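Local coordinates for Cyp101j2 (Sphingobium yanoikuyae, PDB 5KYO), which probably hydroxylates 1,8-cineole as a haem-dependent cytochrome P450 monooxygenase, binding dioxygen at an iron protoporphyrin IX, at residues A[70-73]-A[74-77]; A[90-93]-A[94-98]; A[174-177]-A[178-182]; A[261-264]-A[265-268]; A[277-280]-A[281-285]. All blocks are in the same frame, centred on the assembly; numbering follows the deposited sequence. Where two conformers were deposited one is given.

Contact 1 of 5, residues A[70-73]-A[74-77]; sequences APHP and LMWT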
# COMPACT_ATOMS: atom_id res chain seq x y z
N ALA A 70 -21.11 4.43 -13.44
CA ALA A 70 -20.64 3.54 -14.51
C ALA A 70 -21.69 2.54 -14.99
O ALA A 70 -22.16 1.71 -14.21
CB ALA A 70 -19.40 2.79 -14.04
N PRO A 71 -22.03 2.61 -16.29
CA PRO A 71 -23.01 1.75 -16.98
C PRO A 71 -22.69 0.25 -16.92
O PRO A 71 -23.59 -0.56 -17.09
CB PRO A 71 -22.93 2.24 -18.44
CG PRO A 71 -22.40 3.61 -18.35
CD PRO A 71 -21.48 3.64 -17.18
N HIS A 72 -21.42 -0.10 -16.71
CA HIS A 72 -21.01 -1.49 -16.59
C HIS A 72 -20.00 -1.68 -15.46
O HIS A 72 -19.28 -0.76 -15.12
CB HIS A 72 -20.41 -1.99 -17.90
CG HIS A 72 -21.32 -1.86 -19.08
ND1 HIS A 72 -22.14 -2.89 -19.49
CD2 HIS A 72 -21.55 -0.83 -19.93
CE1 HIS A 72 -22.84 -2.49 -20.55
NE2 HIS A 72 -22.50 -1.25 -20.83
N PRO A 73 -19.96 -2.89 -14.88
CA PRO A 73 -18.94 -3.27 -13.89
C PRO A 73 -17.52 -3.14 -14.44
O PRO A 73 -16.58 -2.91 -13.68
CB PRO A 73 -19.27 -4.73 -13.59
CG PRO A 73 -20.72 -4.86 -13.88
CD PRO A 73 -20.98 -3.95 -15.04
N LEU A 74 -17.37 -3.29 -15.75
CA LEU A 74 -16.06 -3.17 -16.37
C LEU A 74 -16.08 -2.06 -17.39
O LEU A 74 -16.72 -2.18 -18.43
CB LEU A 74 -15.64 -4.49 -17.02
CG LEU A 74 -14.18 -4.60 -17.49
CD1 LEU A 74 -13.25 -4.89 -16.32
CD2 LEU A 74 -13.99 -5.66 -18.58
N MET A 75 -15.38 -0.97 -17.10
CA MET A 75 -15.30 0.16 -18.02
C MET A 75 -13.88 0.28 -18.59
O MET A 75 -12.98 -0.45 -18.18
CB MET A 75 -15.69 1.48 -17.32
CG MET A 75 -17.13 1.50 -16.80
SD MET A 75 -18.36 1.55 -18.14
CE MET A 75 -18.21 3.26 -18.62
N TRP A 76 -13.70 1.20 -19.53
CA TRP A 76 -12.43 1.39 -20.22
C TRP A 76 -12.13 2.88 -20.35
O TRP A 76 -13.02 3.67 -20.68
CB TRP A 76 -12.47 0.73 -21.60
CG TRP A 76 -11.18 0.77 -22.37
CD1 TRP A 76 -10.21 -0.20 -22.41
CD2 TRP A 76 -10.72 1.84 -23.22
NE1 TRP A 76 -9.18 0.20 -23.22
CE2 TRP A 76 -9.46 1.45 -23.73
CE3 TRP A 76 -11.24 3.08 -23.59
CZ2 TRP A 76 -8.72 2.25 -24.59
CZ3 TRP A 76 -10.50 3.89 -24.44
CH2 TRP A 76 -9.26 3.46 -24.94
N THR A 77 -10.89 3.25 -20.07
CA THR A 77 -10.47 4.65 -20.08
C THR A 77 -9.33 4.84 -21.07
O THR A 77 -8.42 4.01 -21.15
CB THR A 77 -10.02 5.13 -18.65
OG1 THR A 77 -9.48 6.47 -18.72
CG2 THR A 77 -8.97 4.19 -18.07
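Met75 folds back over the loop that precedes it, and its side chain gathers Ala70, Pro71 and His72 around one sulfur-bearing arm. The setting is an edge strand, 74-77, of the small mixed sheet of the cytochrome P450 fold, entered from helix 59-69 through a tight loop with two prolines. Two bends shape the thioether beyond CG. CG itself stands beside the backbone N and opposite the carbonyl carbon (chi1 -61°), and the turns at chi2 and chi3 curl the chain so that it crosses the Pro71 ring at about a right angle. Its atoms divide the work. Met75 CG lies 3.8 Å from Ala70 CB and 3.5 Å from His72 O, while the terminal CE rests 3.6 Å from Pro71 CD. The sulfur comes to the imidazole at its edge: Met75 SD is 5.4 Å from the centroid of the His72 ring and 85° off the ring normal, a Met-aromatic approach close to the ring plane. The polar end of that imidazole is held elsewhere, through NE2 to Asp42. No hydrogen bond joins the loop to the strand, so across this junction the contacts are apolar and sulfur ones, while the backbones of Pro73 and Met75 are tied to Leu87 and Val85. Leu74 takes another course: its CG is anti to the backbone N (chi1 -169°), and the side chain packs on Trp84 and Leu91. Nearer the base of the imidazole, Met75 SD also approaches His72 CB, at 4.1 Å.

Contact 2 of 5, residues A[90-93]-A[94-98]; sequences DLAE and TVMSD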
# COMPACT_ATOMS: atom_id res chain seq x y z
N ASP A 90 -16.88 -8.03 -6.41
CA ASP A 90 -16.61 -9.42 -6.79
C ASP A 90 -15.70 -9.48 -8.02
O ASP A 90 -14.81 -10.32 -8.11
CB ASP A 90 -17.93 -10.16 -7.05
CG ASP A 90 -18.74 -10.36 -5.79
OD1 ASP A 90 -18.38 -11.23 -4.98
OD2 ASP A 90 -19.74 -9.63 -5.60
N LEU A 91 -15.94 -8.56 -8.95
CA LEU A 91 -15.13 -8.45 -10.15
C LEU A 91 -13.66 -8.12 -9.84
O LEU A 91 -12.74 -8.81 -10.29
CB LEU A 91 -15.72 -7.38 -11.06
CG LEU A 91 -15.11 -7.35 -12.45
CD1 LEU A 91 -15.32 -8.67 -13.16
CD2 LEU A 91 -15.68 -6.20 -13.25
N ALA A 92 -13.46 -7.06 -9.07
CA ALA A 92 -12.13 -6.64 -8.63
C ALA A 92 -11.34 -7.78 -7.99
O ALA A 92 -10.16 -8.00 -8.31
CB ALA A 92 -12.25 -5.47 -7.66
N GLU A 93 -11.98 -8.53 -7.10
CA GLU A 93 -11.31 -9.62 -6.40
C GLU A 93 -10.96 -10.77 -7.33
O GLU A 93 -9.97 -11.49 -7.11
CB GLU A 93 -12.15 -10.14 -5.24
CG GLU A 93 -12.28 -9.15 -4.08
CD GLU A 93 -12.89 -9.78 -2.84
OE1 GLU A 93 -13.71 -10.71 -2.98
OE2 GLU A 93 -12.55 -9.34 -1.72
N THR A 94 -11.79 -10.96 -8.35
CA THR A 94 -11.53 -11.96 -9.39
C THR A 94 -10.29 -11.61 -10.21
O THR A 94 -9.41 -12.44 -10.37
CB THR A 94 -12.74 -12.13 -10.34
OG1 THR A 94 -13.82 -12.78 -9.65
CG2 THR A 94 -12.36 -12.95 -11.56
N VAL A 95 -10.23 -10.39 -10.73
CA VAL A 95 -9.04 -9.96 -11.47
C VAL A 95 -7.83 -10.02 -10.56
O VAL A 95 -6.75 -10.47 -10.97
CB VAL A 95 -9.21 -8.54 -12.05
CG1 VAL A 95 -7.93 -8.09 -12.77
CG2 VAL A 95 -10.37 -8.50 -13.02
N MET A 96 -8.02 -9.60 -9.31
CA MET A 96 -6.94 -9.61 -8.33
C MET A 96 -6.33 -10.99 -8.12
O MET A 96 -5.11 -11.12 -7.96
CB MET A 96 -7.44 -9.10 -7.00
CG MET A 96 -6.69 -7.93 -6.47
SD MET A 96 -7.58 -7.31 -5.05
CE MET A 96 -8.88 -6.36 -5.84
N SER A 97 -7.18 -12.01 -8.10
CA SER A 97 -6.79 -13.35 -7.65
C SER A 97 -6.64 -14.39 -8.77
O SER A 97 -5.91 -15.35 -8.59
CB SER A 97 -7.80 -13.87 -6.63
OG SER A 97 -9.11 -13.85 -7.16
N ASP A 98 -7.33 -14.20 -9.89
CA ASP A 98 -7.36 -15.22 -10.95
C ASP A 98 -6.15 -15.13 -11.88
O ASP A 98 -6.26 -14.65 -13.01
CB ASP A 98 -8.66 -15.11 -11.75
CG ASP A 98 -8.81 -16.23 -12.78
OD1 ASP A 98 -7.97 -17.16 -12.81
OD2 ASP A 98 -9.79 -16.17 -13.56
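Asp90 O receives both polar hydrogens of Thr94 from opposite faces of its peptide plane, the main-chain N tilted 27° from the plane and the hydroxyl 31° on the other side. Both bonds measure 3.1 Å, from Thr94 N to Asp90 O and from Thr94 OG1 to Asp90 O, so a single carbonyl is gripped twice. The threonine can do this because OG1 lies beside its own N (chi1 -71°), which leaves CG2 on the carbonyl side. One residue further on, the Leu91 carbonyl takes Val95 N almost head-on, at 3.0 Å from Leu91 O. Where the helix ends, Ser97 OG is modelled as a second donor to Glu93 O, but the separation is unusually short and its detail is doubtful; the bond from Ser97 N is weak. The carboxylate of Glu93 is bound through OE2 to Ser370. On the buried flank Met96 curls back at chi3, setting its CE 3.9 Å from Ala92 CB, and both side chains pack on Val347. Met96 also comes within about 4 Å of the haem. A threonine hydroxyl doubling an i to i+4 backbone bond is a familiar helical device, used here by Thr94 in the short B helix of the P450 fold, between the sheet and the haem.

Contact 3 of 5, residues A[174-177]-A[178-182]; sequences HEFA and EQLPV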
# COMPACT_ATOMS: atom_id res chain seq x y z
N HIS A 174 4.80 14.83 7.03
CA HIS A 174 6.25 15.01 6.97
C HIS A 174 6.96 14.76 8.31
O HIS A 174 8.04 14.14 8.32
CB HIS A 174 6.60 16.40 6.46
CG HIS A 174 5.97 16.73 5.15
ND1 HIS A 174 5.75 15.78 4.18
CD2 HIS A 174 5.49 17.89 4.66
CE1 HIS A 174 5.17 16.35 3.14
NE2 HIS A 174 5.00 17.63 3.40
N GLU A 175 6.37 15.23 9.41
CA GLU A 175 7.05 15.16 10.71
C GLU A 175 6.88 13.85 11.46
O GLU A 175 7.60 13.58 12.42
CB GLU A 175 6.58 16.33 11.62
CG GLU A 175 6.96 17.72 11.08
CD GLU A 175 6.46 18.87 11.96
OE1 GLU A 175 6.86 18.94 13.14
OE2 GLU A 175 5.65 19.70 11.48
N PHE A 176 5.93 13.01 11.03
CA PHE A 176 5.68 11.76 11.75
C PHE A 176 5.63 10.55 10.80
O PHE A 176 6.53 9.69 10.85
CB PHE A 176 4.39 11.83 12.58
CG PHE A 176 4.16 10.62 13.44
CD1 PHE A 176 4.81 10.47 14.64
CD2 PHE A 176 3.34 9.59 12.99
CE1 PHE A 176 4.64 9.32 15.41
CE2 PHE A 176 3.16 8.45 13.74
CZ PHE A 176 3.82 8.31 14.96
N ALA A 177 4.59 10.50 9.97
CA ALA A 177 4.29 9.31 9.16
C ALA A 177 5.48 8.94 8.30
O ALA A 177 5.84 7.79 8.25
CB ALA A 177 3.04 9.54 8.29
N GLU A 178 6.07 9.92 7.63
CA GLU A 178 7.18 9.68 6.70
C GLU A 178 8.49 9.29 7.40
O GLU A 178 9.42 8.76 6.76
CB GLU A 178 7.43 10.92 5.83
CG GLU A 178 6.47 11.00 4.64
CD GLU A 178 6.51 12.34 3.89
OE1 GLU A 178 7.30 13.22 4.27
OE2 GLU A 178 5.74 12.49 2.91
N GLN A 179 8.56 9.53 8.70
CA GLN A 179 9.78 9.24 9.47
C GLN A 179 9.87 7.78 9.93
O GLN A 179 10.83 7.40 10.57
CB GLN A 179 9.85 10.14 10.69
CG GLN A 179 9.72 11.61 10.37
CD GLN A 179 10.98 12.18 9.79
OE1 GLN A 179 12.02 11.52 9.76
NE2 GLN A 179 10.91 13.42 9.32
N LEU A 180 8.85 6.98 9.63
CA LEU A 180 8.75 5.63 10.18
C LEU A 180 9.26 4.49 9.27
O LEU A 180 10.06 3.66 9.72
CB LEU A 180 7.29 5.34 10.57
CG LEU A 180 6.70 6.14 11.74
CD1 LEU A 180 5.20 5.86 11.88
CD2 LEU A 180 7.44 5.76 13.02
N PRO A 181 8.79 4.41 8.01
CA PRO A 181 8.98 3.09 7.37
C PRO A 181 10.42 2.71 6.96
O PRO A 181 10.72 1.51 6.94
CB PRO A 181 8.10 3.17 6.11
CG PRO A 181 7.09 4.24 6.42
CD PRO A 181 7.80 5.24 7.28
N VAL A 182 11.26 3.67 6.62
CA VAL A 182 12.60 3.30 6.18
C VAL A 182 13.38 2.84 7.41
O VAL A 182 14.06 1.80 7.38
CB VAL A 182 13.33 4.45 5.47
CG1 VAL A 182 14.59 3.91 4.77
CG2 VAL A 182 12.43 5.03 4.41
O HOH W 1 9.66 13.81 5.71
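Gln179 lies back along the final turn of helix 172-177, meeting one carbonyl after another as it goes. This is a break inside what corresponds to the E helix of the P450 fold: a wide pi-type turn at 174-177 runs into a type I beta turn from Ala177 to Leu180, before the chain resumes as helix 181-188. From the root, Gln179 CB sits 3.4 Å from Phe176 O, the carbonyl that also accepts Gln179 N from well above its plane. CG passes 3.5 Å from Glu175 O. A bend at chi2 (-77°) then turns the amide back, and the tip, NE2, donates to His174 O at 3.1 Å, arriving in the carbonyl plane although the carbonyl oxygen stands 26° out of the amide plane of Gln179.

The same carbonyl is held a second time, by a water that donates both to His174 O and to Glu178 OE1. Glu178, extended beyond CG, runs side by side with His174, and His174 ND1 donates to Glu178 OE1 at 3.0 Å, with the ring and carboxylate planes 37° apart. The bond reaches the oxygen from above the carboxylate plane. Glutamine, histidine, glutamate and water thus form one polar string along the partly exposed side of the break. On the buried side, Phe176 and Leu180 pack toward helices 149-164 and 273-288. The turn itself is closed by a weak bond from Leu180 N to Ala177 O, and beside it Leu180 CD1 touches Phe176 CE2 at 3.8 Å.

Contact 4 of 5, residues A[261-264]-A[265-268]; sequences ENIC and IQVL. With HEM (protoporphyrin IX containing Fe), chain G.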
# COMPACT_ATOMS: atom_id res chain seq x y z
N GLU A 261 18.39 -8.97 -3.69
CA GLU A 261 18.39 -7.52 -3.87
C GLU A 261 17.00 -7.05 -4.29
O GLU A 261 16.48 -6.06 -3.75
CB GLU A 261 19.43 -7.10 -4.92
CG GLU A 261 20.85 -7.20 -4.46
CD GLU A 261 21.83 -7.45 -5.61
OE1 GLU A 261 21.42 -7.40 -6.79
OE2 GLU A 261 23.00 -7.69 -5.30
N ASN A 262 16.40 -7.77 -5.25
CA ASN A 262 15.07 -7.44 -5.74
C ASN A 262 14.07 -7.46 -4.60
O ASN A 262 13.25 -6.54 -4.46
CB ASN A 262 14.65 -8.42 -6.85
CG ASN A 262 15.31 -8.11 -8.18
OD1 ASN A 262 16.17 -7.23 -8.26
ND2 ASN A 262 14.92 -8.83 -9.23
N ILE A 263 14.16 -8.48 -3.76
CA ILE A 263 13.22 -8.63 -2.64
C ILE A 263 13.39 -7.52 -1.60
O ILE A 263 12.38 -6.95 -1.14
CB ILE A 263 13.37 -10.00 -1.97
CG1 ILE A 263 12.94 -11.11 -2.92
CG2 ILE A 263 12.54 -10.06 -0.70
CD1 ILE A 263 13.12 -12.49 -2.35
N CYS A 264 14.64 -7.22 -1.22
CA CYS A 264 14.92 -6.09 -0.33
C CYS A 264 14.27 -4.77 -0.80
O CYS A 264 13.64 -4.07 0.01
CB CYS A 264 16.42 -5.87 -0.18
SG CYS A 264 17.22 -7.10 0.89
N ILE A 265 14.44 -4.45 -2.08
CA ILE A 265 13.87 -3.22 -2.66
C ILE A 265 12.34 -3.26 -2.60
O ILE A 265 11.67 -2.28 -2.21
CB ILE A 265 14.29 -3.01 -4.14
CG1 ILE A 265 15.81 -2.79 -4.27
CG2 ILE A 265 13.49 -1.84 -4.78
CD1 ILE A 265 16.37 -2.93 -5.72
N GLN A 266 11.80 -4.39 -3.02
CA GLN A 266 10.35 -4.54 -3.06
C GLN A 266 9.75 -4.48 -1.66
O GLN A 266 8.68 -3.92 -1.48
CB GLN A 266 9.98 -5.86 -3.76
CG GLN A 266 10.35 -5.88 -5.24
CD GLN A 266 10.48 -7.29 -5.81
OE1 GLN A 266 10.80 -8.23 -5.09
NE2 GLN A 266 10.23 -7.43 -7.10
N VAL A 267 10.44 -5.04 -0.67
CA VAL A 267 9.99 -4.97 0.72
C VAL A 267 10.12 -3.55 1.30
O VAL A 267 9.21 -3.08 1.99
CB VAL A 267 10.79 -5.98 1.60
CG1 VAL A 267 10.58 -5.71 3.07
CG2 VAL A 267 10.36 -7.41 1.25
N LEU A 268 11.22 -2.86 1.00
CA LEU A 268 11.36 -1.44 1.38
C LEU A 268 10.27 -0.55 0.76
O LEU A 268 9.58 0.23 1.46
CB LEU A 268 12.75 -0.93 0.98
CG LEU A 268 12.96 0.59 1.11
CD1 LEU A 268 12.78 1.09 2.55
CD2 LEU A 268 14.31 1.03 0.56
CHA HEM G . 1.63 -6.61 -1.67
CHB HEM G . -1.16 -3.21 0.38
CHC HEM G . 2.17 -2.68 3.92
CHD HEM G . 5.27 -5.33 1.35
C1A HEM G . 0.54 -5.81 -1.42
C2A HEM G . -0.72 -5.77 -2.14
C3A HEM G . -1.48 -4.81 -1.57
C4A HEM G . -0.74 -4.22 -0.47
CMA HEM G . -2.92 -4.43 -2.00
CAA HEM G . -1.15 -6.66 -3.35
CBA HEM G . -0.60 -6.15 -4.67
CGA HEM G . -1.14 -6.98 -5.82
O1A HEM G . -2.38 -7.00 -6.03
O2A HEM G . -0.33 -7.62 -6.54
C1B HEM G . -0.52 -2.81 1.55
C2B HEM G . -1.06 -1.93 2.58
C3B HEM G . -0.13 -1.78 3.54
C4B HEM G . 1.02 -2.56 3.17
CMB HEM G . -2.46 -1.26 2.56
CAB HEM G . -0.17 -0.96 4.87
CBB HEM G . -1.23 -0.31 5.36
C1C HEM G . 3.29 -3.38 3.55
C2C HEM G . 4.49 -3.55 4.35
C3C HEM G . 5.35 -4.28 3.62
C4C HEM G . 4.71 -4.60 2.36
CMC HEM G . 4.66 -2.94 5.75
CAC HEM G . 6.77 -4.77 3.95
CBC HEM G . 7.37 -4.68 5.14
C1D HEM G . 4.61 -5.89 0.29
C2D HEM G . 5.21 -6.72 -0.75
C3D HEM G . 4.07 -7.11 -1.65
C4D HEM G . 2.89 -6.49 -1.12
CMD HEM G . 6.68 -7.18 -0.96
CAD HEM G . 4.19 -7.99 -2.92
CBD HEM G . 3.65 -9.40 -2.66
CGD HEM G . 3.80 -10.21 -3.94
O1D HEM G . 4.33 -11.35 -3.90
O2D HEM G . 3.39 -9.68 -5.00
NA HEM G . 0.49 -4.85 -0.41
NB HEM G . 0.75 -3.17 1.95
NC HEM G . 3.45 -4.04 2.36
ND HEM G . 3.25 -5.78 0.02
FE HEM G . 1.91 -4.59 1.06
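Glu261 to Ile265, and each pair up to Cys264 and Leu268, are joined by regular i to i+4 helical bonds, the shortest being Val267 N to Ile263 O at 2.8 Å. Outside this backbone ladder the side chains separate by direction. Gln266, extended beyond CG, lies back against Asn262: its OE1 stops 3.0 Å from Asn262 O, a meeting of two acceptors and no hydrogen bond, which probably carries some electrostatic cost. The amides of both residues look instead to the loop at Ile121, whose carbonyl takes Asn262 ND2 and, more weakly, Gln266 NE2. Arg223 binds Asn262 OD1 and also shares the Glu261 carboxylate with Arg227, so these buried polar ends are matched by neighbours outside the turn. Ile263 and Val267 meet by one branch each, Ile263 CG2 lying 3.9 Å from Val267 CG2.

The other branch of the valine serves the cofactor. With CG1 anti to the backbone N (chi1 167°), Val267 sends it to one vinyl group of the haem, 4.0 Å from both haem CAC and haem CBC. Val267 O lies 3.6 Å from haem CAC too, and Gln266 O comes 3.9 Å from the methyl carbon, haem CMD. A helix that turns one flank to the porphyrin and is held on others by loop and helix partners is characteristic of the long distal helix of P450s, helix I, with 257-270 as its first half.

Contact 5 of 5, residues A[277-280]-A[281-285]; sequences NMLG and FTFSH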
# COMPACT_ATOMS: atom_id res chain seq x y z
N ASN A 277 0.57 6.61 3.82
CA ASN A 277 -0.75 7.05 3.36
C ASN A 277 -1.85 6.51 4.26
O ASN A 277 -2.81 7.22 4.56
CB ASN A 277 -0.96 6.63 1.91
CG ASN A 277 -0.11 7.43 0.97
OD1 ASN A 277 -0.14 7.25 -0.25
ND2 ASN A 277 0.68 8.34 1.54
N MET A 278 -1.70 5.26 4.72
CA MET A 278 -2.70 4.69 5.62
C MET A 278 -2.75 5.50 6.91
O MET A 278 -3.83 5.84 7.40
CB MET A 278 -2.42 3.22 5.94
CG MET A 278 -3.39 2.58 6.94
SD MET A 278 -5.15 2.57 6.42
CE MET A 278 -5.06 1.43 5.02
N LEU A 279 -1.59 5.78 7.48
CA LEU A 279 -1.52 6.61 8.69
C LEU A 279 -2.11 7.98 8.46
O LEU A 279 -2.73 8.57 9.37
CB LEU A 279 -0.07 6.75 9.19
CG LEU A 279 0.59 5.54 9.82
CD1 LEU A 279 2.10 5.72 9.84
CD2 LEU A 279 0.06 5.36 11.24
N GLY A 280 -1.92 8.51 7.25
CA GLY A 280 -2.54 9.78 6.90
C GLY A 280 -4.05 9.75 6.96
O GLY A 280 -4.65 10.65 7.54
N PHE A 281 -4.67 8.73 6.36
CA PHE A 281 -6.13 8.62 6.40
C PHE A 281 -6.62 8.40 7.83
O PHE A 281 -7.61 8.98 8.25
CB PHE A 281 -6.62 7.48 5.51
CG PHE A 281 -6.79 7.86 4.06
CD1 PHE A 281 -7.91 8.57 3.63
CD2 PHE A 281 -5.86 7.44 3.11
CE1 PHE A 281 -8.08 8.89 2.29
CE2 PHE A 281 -6.02 7.76 1.76
CZ PHE A 281 -7.14 8.49 1.35
N THR A 282 -5.88 7.57 8.58
CA THR A 282 -6.26 7.23 9.95
C THR A 282 -6.28 8.48 10.81
O THR A 282 -7.32 8.80 11.43
CB THR A 282 -5.30 6.20 10.56
OG1 THR A 282 -5.37 4.99 9.81
CG2 THR A 282 -5.68 5.90 12.02
N PHE A 283 -5.18 9.21 10.83
CA PHE A 283 -5.12 10.38 11.71
C PHE A 283 -5.89 11.61 11.22
O PHE A 283 -6.37 12.39 12.05
CB PHE A 283 -3.66 10.74 12.02
CG PHE A 283 -3.11 9.92 13.15
CD1 PHE A 283 -2.58 8.66 12.90
CD2 PHE A 283 -3.21 10.36 14.46
CE1 PHE A 283 -2.09 7.87 13.94
CE2 PHE A 283 -2.73 9.58 15.52
CZ PHE A 283 -2.17 8.33 15.25
N SER A 284 -6.04 11.81 9.91
CA SER A 284 -6.93 12.90 9.47
C SER A 284 -8.36 12.57 9.84
O SER A 284 -9.14 13.47 10.17
CB SER A 284 -6.82 13.20 7.95
OG SER A 284 -7.15 12.08 7.13
N HIS A 285 -8.71 11.30 9.79
CA HIS A 285 -10.05 10.90 10.20
C HIS A 285 -10.31 11.14 11.69
O HIS A 285 -11.34 11.71 12.09
CB HIS A 285 -10.32 9.43 9.89
CG HIS A 285 -11.71 9.02 10.24
ND1 HIS A 285 -12.81 9.44 9.53
CD2 HIS A 285 -12.18 8.27 11.27
CE1 HIS A 285 -13.91 8.96 10.09
NE2 HIS A 285 -13.56 8.25 11.15
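Thr282 binds the Met278 carbonyl twice in helix 273-288, the second half of the long distal helix (helix I) of the P450 fold. Among the hydrogen bonds, Met278 O accepts both donors: Thr282 N donates at 2.9 Å, tilted modestly from the carbonyl plane, while Thr282 OG1 donates at 3.0 Å from 43° above it. The hydroxyl reaches back because it lies beside its own backbone N (chi1 -62°), so a buried polar group is satisfied within its own helix. The other backbone bonds, from Phe281, Phe283 and Ser284 to Asn277, Leu279 and Gly280, are regular.

Contacts of aromatic rings with carbonyls form a second class. The ring of Phe283 presents its edge to Leu279 O, which lies in the ring plane, 3.5 Å from Phe283 CD1; beyond the helix that ring stacks on Phe172. Phe281 brings CD2 to 3.4 Å from Asn277 O, obliquely, and meets His60 and Phe59 edge-to-face.

The third class is apolar and sulfur packing. Met278, bent at chi2 and chi3, crosses Thr282 with Met278 SD 4.2 Å from Thr282 OG1, and it is one of the residues of the haem pocket, its side chain about 4 Å from the cofactor. Leu279 packs on Met389 and Val392 of helix 382-399, and Thr282 joins it on Met389, while Gly280 adds no side chain to its face of the helix. Along the flank facing helix 382-399, Leu279 CD2 approaches Phe283 CE1 at 4.3 Å.

Overall arrangement
The five contacts lie in series along the chain, and four of them lie near the haem. Contacts 1 and 2 form a pair, centres 15 Å apart, with contact 1 the outer member; Leu74 CD1 meets Leu91 CD2 at 4.1 Å. Contacts 3, 4 and 5 build the other part: Leu180 CD1 touches Leu279 CD1 at 3.7 Å, linking 3 to 5, and Val182 CG1 touches Leu268 CD1 at 4.0 Å, linking 3 to 4. Contacts 4 and 5, on successive halves of the long distal helix, do not touch, their nearest atoms about 11 Å apart. The cofactor is approached through Met96 of contact 2, Val267 of contact 4 and Met278 of contact 5, with Pro181 of contact 3 about 7 Å away.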